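PDB 3SIM: protein, Family 18 Chitinase from Crocus vernus, which probably hydrolyses the beta-1,4-glycosidic bonds of chitin, as a family 18 glycosyl hydrolase built on a TIM barrel. Local coordinates for residues V37-S42 with N90-Q95; S160-V165 with N184-A189. One frame throughout, in Å; residues are numbered along the deposited sequence.

Both contacts lie among the loops that follow strands of one TIM barrel, and they come in series along the chain. Interaction 1 joins the loops after strands 28-37 and 76-83; interaction 2 joins those after strands 156-159 and 182-184. Their centres are 20 Å apart, and their nearest atoms, about 9 Å apart, do not touch. Strand 121-125 and its flanks carry the family 18 DxxDxDxE signature, which ends at Glu127, probably the catalytic acid. Tyr126 bonds to Asp38, and Asp123 to Ser160. Both contacts are thus linked to the probable catalytic centre, interaction 1 through Asp38 and interaction 2 through Ser160, Phe162 and Gln186.

Interaction 1 (V37-S42 with N90-Q95); sequences VDYTAS and NTVQFQ
Tyr39 carries this contact, which joins the loop after barrel strand 28-37 to the end of the small hairpin 86-87/90-91, on the loop side of the TIM barrel. From CB, which points toward the other segment, CG sits anti to the carbonyl carbon, and the ring runs past Val87 of strand 86-87. Along one side of the ring CE2 is 4.2 Å from Val92 CG1. The carbonyl oxygen of Gln93 approaches in the ring plane, 3.7 Å from the same CE2. At the tip, the hydroxyl oxygen accepts two N-H bonds: from the backbone Gln93 N to Tyr39 OH at 3.1 Å (156° at the hydrogen), and from Gln95 NE2 to Tyr39 OH, also 3.1 Å but more bent. The Gln95 chain, extended beyond CG, crosses the tyrosine at about a right angle. Its amide meets OH almost in its own plane, though the amide and ring planes are 67° apart. A water also lies at the ring edge, 3.0 Å from Tyr39 OH, and weakly bonds to Thr91 O. Beside this, Val37 and Val92 meet tip to tip, CG1 to CG2 at 4.1 Å.

Asp38 centres an inverse gamma turn. One water lies between its OD2 and Gln95 O, within bonding distance of both; a second accepts from Gln95 N and lies beside OD2. OD1 is bonded to the Tyr126 hydroxyl, OD2 to Trp102 NE1. A glycerol, probably from the crystallisation liquor, lies about 5 Å from the Gln95 side chain. Two N-H donors take up the acceptor capacity of the Tyr39 oxygen, fixing the ring tip and tying it to segment 90-95.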
ATOM      1  N   VAL A  37      -1.996  -6.201  11.129  1.00  9.57           N
ATOM      2  CA  VAL A  37      -0.784  -6.153  11.919  1.00 10.63           C
ATOM      3  C   VAL A  37      -0.595  -7.396  12.805  1.00 10.15           C
ATOM      4  O   VAL A  37      -1.503  -7.809  13.454  1.00 11.54           O
ATOM      5  CB  VAL A  37      -0.711  -4.880  12.826  1.00 10.27           C
ATOM      6  CG1 VAL A  37       0.650  -4.654  13.319  1.00 11.38           C
ATOM      7  CG2 VAL A  37      -1.180  -3.656  12.160  1.00 11.16           C
ATOM      8  N   ASP A  38       0.607  -7.923  12.852  1.00 10.58           N
ATOM      9  CA  ASP A  38       0.947  -9.019  13.742  1.00  9.99           C
ATOM     10  C   ASP A  38       1.356  -8.558  15.156  1.00 11.16           C
ATOM     11  O   ASP A  38       2.440  -8.812  15.604  1.00 11.01           O
ATOM     12  CB  ASP A  38       1.949  -9.998  13.129  1.00  9.86           C
ATOM     13  CG  ASP A  38       3.297  -9.361  12.740  1.00 12.73           C
ATOM     14  OD1 ASP A  38       3.367  -8.197  12.411  1.00 11.71           O
ATOM     15  OD2 ASP A  38       4.256 -10.068  12.838  1.00  8.99           O
ATOM     16  N   TYR A  39       0.423  -7.873  15.793  1.00  9.89           N
ATOM     17  CA  TYR A  39       0.505  -7.362  17.134  1.00 10.48           C
ATOM     18  C   TYR A  39      -0.821  -7.627  17.821  1.00 10.87           C
ATOM     19  O   TYR A  39      -1.821  -7.741  17.180  1.00  8.59           O
ATOM     20  CB  TYR A  39       0.829  -5.864  17.149  1.00 10.69           C
ATOM     21  CG  TYR A  39       2.309  -5.454  17.173  1.00 13.74           C
ATOM     22  CD1 TYR A  39       2.833  -4.705  18.219  1.00 11.95           C
ATOM     23  CD2 TYR A  39       3.173  -5.805  16.144  1.00 15.17           C
ATOM     24  CE1 TYR A  39       4.150  -4.346  18.225  1.00 15.75           C
ATOM     25  CE2 TYR A  39       4.481  -5.447  16.157  1.00 15.31           C
ATOM     26  CZ  TYR A  39       4.976  -4.714  17.198  1.00 16.15           C
ATOM     27  OH  TYR A  39       6.257  -4.347  17.190  1.00 20.34           O
ATOM     28  N   THR A  40      -0.763  -7.670  19.127  1.00 11.58           N
ATOM     29  CA  THR A  40      -1.913  -7.915  19.962  1.00 11.89           C
ATOM     30  C   THR A  40      -2.972  -6.833  19.815  1.00 12.95           C
ATOM     31  O   THR A  40      -2.666  -5.727  19.615  1.00 12.62           O
ATOM     32  CB  THR A  40      -1.557  -8.138  21.492  1.00 12.16           C
ATOM     33  OG1 THR A  40      -0.902  -6.997  22.023  1.00 11.64           O
ATOM     34  CG2 THR A  40      -0.734  -9.421  21.722  1.00 12.47           C
ATOM     35  N   ALA A  41      -4.225  -7.219  19.873  1.00 13.43           N
ATOM     36  CA  ALA A  41      -5.353  -6.328  19.608  1.00 15.35           C
ATOM     37  C   ALA A  41      -5.516  -5.176  20.599  1.00 16.92           C
ATOM     38  O   ALA A  41      -6.000  -4.135  20.292  1.00 16.45           O
ATOM     39  CB  ALA A  41      -6.636  -7.094  19.452  1.00 14.72           C
ATOM     40  N   SER A  42      -5.122  -5.424  21.806  1.00 18.39           N
ATOM     41  CA  SER A  42      -5.348  -4.459  22.824  1.00 21.95           C
ATOM     42  C   SER A  42      -4.048  -4.095  23.522  1.00 22.45           C
ATOM     43  O   SER A  42      -3.136  -4.846  23.536  1.00 23.07           O
ATOM     44  CB  SER A  42      -6.434  -4.957  23.788  1.00 22.80           C
ATOM     45  OG  SER A  42      -7.757  -4.739  23.345  1.00 24.36           O
ATOM     46  N   ASN A  90       2.058   2.503  19.984  1.00 21.14           N
ATOM     47  CA  ASN A  90       3.277   1.736  19.894  1.00 19.56           C
ATOM     48  C   ASN A  90       3.812   1.638  18.452  1.00 18.40           C
ATOM     49  O   ASN A  90       3.083   1.358  17.547  1.00 17.24           O
ATOM     50  CB  ASN A  90       3.116   0.336  20.484  1.00 20.68           C
ATOM     51  CG  ASN A  90       2.606   0.318  21.941  1.00 23.93           C
ATOM     52  OD1 ASN A  90       3.374   0.329  22.886  1.00 26.36           O
ATOM     53  ND2 ASN A  90       1.320   0.263  22.090  1.00 21.10           N
ATOM     54  N   THR A  91       5.094   1.844  18.286  1.00 15.64           N
ATOM     55  CA  THR A  91       5.717   1.713  17.000  1.00 15.45           C
ATOM     56  C   THR A  91       5.607   0.243  16.488  1.00 13.48           C
ATOM     57  O   THR A  91       5.830  -0.652  17.207  1.00 13.10           O
ATOM     58  CB  THR A  91       7.165   2.219  17.023  1.00 16.31           C
ATOM     59  OG1 THR A  91       7.180   3.594  17.333  1.00 15.47           O
ATOM     60  CG2 THR A  91       7.829   1.994  15.697  1.00 16.09           C
ATOM     61  N   VAL A  92       5.260   0.048  15.228  1.00 12.20           N
ATOM     62  CA  VAL A  92       5.272  -1.275  14.629  1.00 10.78           C
ATOM     63  C   VAL A  92       6.676  -1.659  14.080  1.00 10.71           C
ATOM     64  O   VAL A  92       7.149  -1.168  13.086  1.00 10.03           O
ATOM     65  CB  VAL A  92       4.155  -1.473  13.546  1.00 10.76           C
ATOM     66  CG1 VAL A  92       4.281  -2.754  12.878  1.00 10.68           C
ATOM     67  CG2 VAL A  92       2.789  -1.297  14.130  1.00 10.49           C
ATOM     68  N   GLN A  93       7.281  -2.570  14.805  1.00  9.81           N
ATOM     69  CA  GLN A  93       8.590  -3.128  14.531  1.00 10.89           C
ATOM     70  C   GLN A  93       8.447  -4.521  13.928  1.00 12.42           C
ATOM     71  O   GLN A  93       7.822  -5.353  14.549  1.00 12.80           O
ATOM     72  CB  GLN A  93       9.438  -3.218  15.810  1.00 11.35           C
ATOM     73  CG  GLN A  93       9.781  -1.874  16.474  1.00 11.96           C
ATOM     74  CD  GLN A  93      10.928  -1.135  15.849  1.00 12.05           C
ATOM     75  OE1 GLN A  93      11.177  -0.016  16.204  1.00 15.57           O
ATOM     76  NE2 GLN A  93      11.586  -1.736  14.888  1.00  9.04           N
ATOM     77  N   PHE A  94       9.015  -4.761  12.744  1.00 11.79           N
ATOM     78  CA  PHE A  94       9.062  -6.125  12.217  1.00 13.20           C
ATOM     79  C   PHE A  94       9.917  -7.008  13.113  1.00 14.12           C
ATOM     80  O   PHE A  94      11.039  -6.724  13.353  1.00 14.36           O
ATOM     81  CB  PHE A  94       9.590  -6.247  10.780  1.00 13.11           C
ATOM     82  CG  PHE A  94       9.403  -7.611  10.174  1.00 14.33           C
ATOM     83  CD1 PHE A  94       8.282  -7.909   9.479  1.00 13.05           C
ATOM     84  CD2 PHE A  94      10.316  -8.618  10.344  1.00 15.23           C
ATOM     85  CE1 PHE A  94       8.092  -9.138   8.968  1.00 10.68           C
ATOM     86  CE2 PHE A  94      10.091  -9.846   9.792  1.00 15.66           C
ATOM     87  CZ  PHE A  94       8.983 -10.090   9.129  1.00 13.19           C
ATOM     88  N   GLN A  95       9.319  -8.083  13.573  1.00 13.42           N
ATOM     89  CA  GLN A  95       9.959  -9.036  14.442  1.00 14.13           C
ATOM     90  C   GLN A  95       9.593 -10.479  14.128  1.00 14.18           C
ATOM     91  O   GLN A  95       8.442 -10.801  14.135  1.00 11.46           O
ATOM     92  CB  GLN A  95       9.582  -8.768  15.902  1.00 15.77           C
ATOM     93  CG  GLN A  95       9.560  -7.346  16.351  1.00 19.83           C
ATOM     94  CD  GLN A  95       9.326  -7.214  17.820  1.00 24.20           C
ATOM     95  OE1 GLN A  95       9.924  -7.894  18.594  1.00 26.46           O
ATOM     96  NE2 GLN A  95       8.453  -6.341  18.194  1.00 24.47           N
TER
HETATM   97  O   HOH W   1       5.922 -10.321  15.074  1.00 21.10           O
HETATM   98  O   HOH W   2       6.442  -8.350  12.460  1.00 21.41           O
HETATM   99  O   HOH W   3       7.082  -2.647  19.519  1.00 23.44           O

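Interaction 2 (S160-V165 with N184-A189); sequences SPFPSV and NYQFKA
The Tyr185 ring has the backbone of 160-165 laid over one face. Pro161 O is 3.8 Å above its plane, offset toward the rim, and Phe162 CA makes a CH-pi contact, 4.2 Å from the ring centroid and 28° off the normal. The two flanking prolines complete the wrap: Pro161 CG, crossing the tyrosine at about a right angle, is 3.7 Å from Tyr185 CD2, and Pro163 CD comes in obliquely, 3.4 Å from Tyr185 OH. Tyr185 in turn puts its CD1 over the centre of the Phe187 ring. One face of the Phe162 ring is covered within its own segment by Val165 CG2. The Gln186 side chain runs beside that ring in the same direction, its amide plane 73° from the ring plane, while Phe162 CB packs on Ala189 CB at 3.8 Å.

A single backbone hydrogen bond fastens the two loops: Gln186 N donates to Pro161 O over 3.0 Å, nearly along the C=O axis and 164° at the hydrogen. Pro161 O thus lies over the Tyr185 face while its C=O axis points at the N-H of Gln186. Nearer the strand ends, Ser160 CA approaches Asn184 O at 3.3 Å, a CA-H...O contact.

The polar ends of Ser160 and Tyr185 have partners beyond the two segments: Ser160 OG bonds to Asp123 and Tyr6, and Tyr185 OH to Asp166 and Lys209. Glu127 touches Phe162 and Gln186, so the contact lines the probable catalytic side of the TIM barrel. It joins the C-terminal ends of neighbouring parallel strands 156-159 and 182-184, with helix 166-175 against Pro161, strand 215-220 beside Asn184 and Tyr185, and Trp253 of strand 250-253 against Ser160, Asn184 and Gln186.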
ATOM      1  N   SER A 160       5.542  -0.891  -0.499  1.00  8.54           N
ATOM      2  CA  SER A 160       5.450   0.535  -0.367  1.00  8.71           C
ATOM      3  C   SER A 160       6.657   1.192   0.339  1.00  7.60           C
ATOM      4  O   SER A 160       6.514   1.759   1.333  1.00  7.10           O
ATOM      5  CB  SER A 160       4.102   0.971   0.244  1.00  8.40           C
ATOM      6  OG  SER A 160       3.000   0.308  -0.225  1.00 11.55           O
ATOM      7  N   PRO A 161       7.833   1.114  -0.256  1.00  8.17           N
ATOM      8  CA  PRO A 161       9.044   1.690   0.300  1.00  8.03           C
ATOM      9  C   PRO A 161       9.190   3.235   0.206  1.00  9.27           C
ATOM     10  O   PRO A 161       8.388   3.931  -0.344  1.00  8.28           O
ATOM     11  CB  PRO A 161      10.149   0.974  -0.487  1.00  9.50           C
ATOM     12  CG  PRO A 161       9.639   0.771  -1.710  1.00  8.20           C
ATOM     13  CD  PRO A 161       8.126   0.589  -1.578  1.00  7.72           C
ATOM     14  N   PHE A 162      10.258   3.725   0.808  1.00  9.34           N
ATOM     15  CA  PHE A 162      10.717   5.104   0.772  1.00  9.23           C
ATOM     16  C   PHE A 162      12.214   5.103   1.144  1.00  9.43           C
ATOM     17  O   PHE A 162      12.716   4.101   1.553  1.00  9.34           O
ATOM     18  CB  PHE A 162       9.871   6.055   1.643  1.00  9.26           C
ATOM     19  CG  PHE A 162       9.603   5.554   3.017  1.00 11.68           C
ATOM     20  CD1 PHE A 162       8.563   4.669   3.310  1.00 12.24           C
ATOM     21  CD2 PHE A 162      10.410   5.937   4.056  1.00 14.17           C
ATOM     22  CE1 PHE A 162       8.379   4.222   4.587  1.00 11.87           C
ATOM     23  CE2 PHE A 162      10.195   5.467   5.312  1.00 17.24           C
ATOM     24  CZ  PHE A 162       9.193   4.616   5.558  1.00 12.05           C
ATOM     25  N   PRO A 163      12.901   6.221   0.969  1.00  8.99           N
ATOM     26  CA  PRO A 163      14.352   6.176   0.939  1.00  8.54           C
ATOM     27  C   PRO A 163      14.928   5.606   2.232  1.00  9.95           C
ATOM     28  O   PRO A 163      15.725   4.774   2.133  1.00  9.37           O
ATOM     29  CB  PRO A 163      14.727   7.606   0.773  1.00 10.70           C
ATOM     30  CG  PRO A 163      13.700   8.153  -0.083  1.00  7.73           C
ATOM     31  CD  PRO A 163      12.422   7.474   0.405  1.00  8.09           C
ATOM     32  N   SER A 164      14.434   5.992   3.389  1.00 10.42           N
ATOM     33  CA  SER A 164      15.003   5.482   4.637  1.00 12.64           C
ATOM     34  C   SER A 164      14.863   3.973   4.886  1.00 12.17           C
ATOM     35  O   SER A 164      15.584   3.457   5.618  1.00 11.70           O
ATOM     36  CB  SER A 164      14.615   6.276   5.858  1.00 13.63           C
ATOM     37  OG  SER A 164      13.266   6.254   6.001  0.50 15.27           O
ATOM     38  N   VAL A 165      13.910   3.332   4.229  1.00 11.21           N
ATOM     39  CA  VAL A 165      13.759   1.903   4.249  1.00  9.74           C
ATOM     40  C   VAL A 165      14.203   1.130   3.005  1.00 11.08           C
ATOM     41  O   VAL A 165      13.989  -0.019   2.910  1.00 10.05           O
ATOM     42  CB  VAL A 165      12.342   1.466   4.712  1.00  9.68           C
ATOM     43  CG1 VAL A 165      12.073   1.955   6.108  1.00  7.65           C
ATOM     44  CG2 VAL A 165      11.304   1.887   3.736  1.00  6.34           C
ATOM     45  N   ASN A 184       4.466   0.835  -4.904  1.00  8.39           N
ATOM     46  CA  ASN A 184       3.830   2.036  -4.500  1.00  7.51           C
ATOM     47  C   ASN A 184       4.761   2.924  -3.658  1.00  6.90           C
ATOM     48  O   ASN A 184       4.629   3.003  -2.475  1.00  7.05           O
ATOM     49  CB  ASN A 184       2.482   1.778  -3.841  1.00  7.59           C
ATOM     50  CG  ASN A 184       1.564   0.846  -4.645  1.00 11.42           C
ATOM     51  OD1 ASN A 184       1.476   0.872  -5.854  1.00 10.35           O
ATOM     52  ND2 ASN A 184       0.847   0.077  -3.918  1.00 10.75           N
ATOM     53  N   TYR A 185       5.695   3.584  -4.343  1.00  6.49           N
ATOM     54  CA  TYR A 185       6.743   4.349  -3.691  1.00  6.96           C
ATOM     55  C   TYR A 185       6.105   5.553  -3.046  1.00  7.45           C
ATOM     56  O   TYR A 185       5.258   6.126  -3.578  1.00  8.00           O
ATOM     57  CB  TYR A 185       7.882   4.764  -4.632  1.00  6.99           C
ATOM     58  CG  TYR A 185       9.213   4.945  -4.008  1.00  8.36           C
ATOM     59  CD1 TYR A 185       9.696   6.200  -3.678  1.00  7.86           C
ATOM     60  CD2 TYR A 185      10.027   3.872  -3.754  1.00  9.97           C
ATOM     61  CE1 TYR A 185      10.950   6.383  -3.137  1.00  4.75           C
ATOM     62  CE2 TYR A 185      11.236   4.015  -3.196  1.00  9.56           C
ATOM     63  CZ  TYR A 185      11.712   5.274  -2.861  1.00 10.74           C
ATOM     64  OH  TYR A 185      12.906   5.411  -2.266  1.00 10.65           O
ATOM     65  N   GLN A 186       6.502   5.801  -1.824  1.00  8.38           N
ATOM     66  CA  GLN A 186       5.946   6.811  -0.954  1.00  8.83           C
ATOM     67  C   GLN A 186       6.699   8.183  -1.149  1.00  9.64           C
ATOM     68  O   GLN A 186       7.539   8.580  -0.382  1.00 10.24           O
ATOM     69  CB  GLN A 186       5.849   6.294   0.504  1.00  8.88           C
ATOM     70  CG  GLN A 186       4.964   5.079   0.801  1.00  8.65           C
ATOM     71  CD  GLN A 186       4.650   4.917   2.299  1.00 13.74           C
ATOM     72  OE1 GLN A 186       4.841   3.875   2.871  1.00 12.10           O
ATOM     73  NE2 GLN A 186       4.181   5.965   2.894  1.00  5.77           N
ATOM     74  N   PHE A 187       6.352   8.864  -2.209  1.00  9.92           N
ATOM     75  CA  PHE A 187       6.946  10.136  -2.562  1.00 11.17           C
ATOM     76  C   PHE A 187       6.643  11.235  -1.505  1.00 11.81           C
ATOM     77  O   PHE A 187       7.358  12.155  -1.381  1.00 11.39           O
ATOM     78  CB  PHE A 187       6.685  10.558  -4.023  1.00  9.60           C
ATOM     79  CG  PHE A 187       7.405   9.721  -5.058  1.00 11.18           C
ATOM     80  CD1 PHE A 187       8.673  10.013  -5.466  1.00  9.74           C
ATOM     81  CD2 PHE A 187       6.800   8.640  -5.607  1.00  8.27           C
ATOM     82  CE1 PHE A 187       9.301   9.235  -6.382  1.00 12.78           C
ATOM     83  CE2 PHE A 187       7.421   7.887  -6.513  1.00 10.26           C
ATOM     84  CZ  PHE A 187       8.676   8.165  -6.895  1.00 10.82           C
ATOM     85  N   LYS A 188       5.620  11.043  -0.701  1.00 12.21           N
ATOM     86  CA  LYS A 188       5.331  11.998   0.358  1.00 13.42           C
ATOM     87  C   LYS A 188       6.449  12.074   1.429  1.00 13.22           C
ATOM     88  O   LYS A 188       6.524  12.981   2.157  1.00 12.07           O
ATOM     89  CB  LYS A 188       3.918  11.857   0.933  1.00 14.52           C
ATOM     90  CG  LYS A 188       3.507  10.528   1.391  1.00 19.39           C
ATOM     91  CD  LYS A 188       3.019   9.643   0.223  0.50 20.06           C
ATOM     92  CE  LYS A 188       2.520   8.315   0.678  1.00 24.14           C
ATOM     93  NZ  LYS A 188       2.520   8.291   2.016  1.00 18.44           N
ATOM     94  N   ALA A 189       7.347  11.118   1.419  1.00 12.87           N
ATOM     95  CA  ALA A 189       8.510  11.088   2.273  1.00 13.09           C
ATOM     96  C   ALA A 189       9.549  12.210   2.068  1.00 13.21           C
ATOM     97  O   ALA A 189      10.211  12.560   2.954  1.00 13.18           O
ATOM     98  CB  ALA A 189       9.140   9.735   2.299  1.00 12.99           C
TER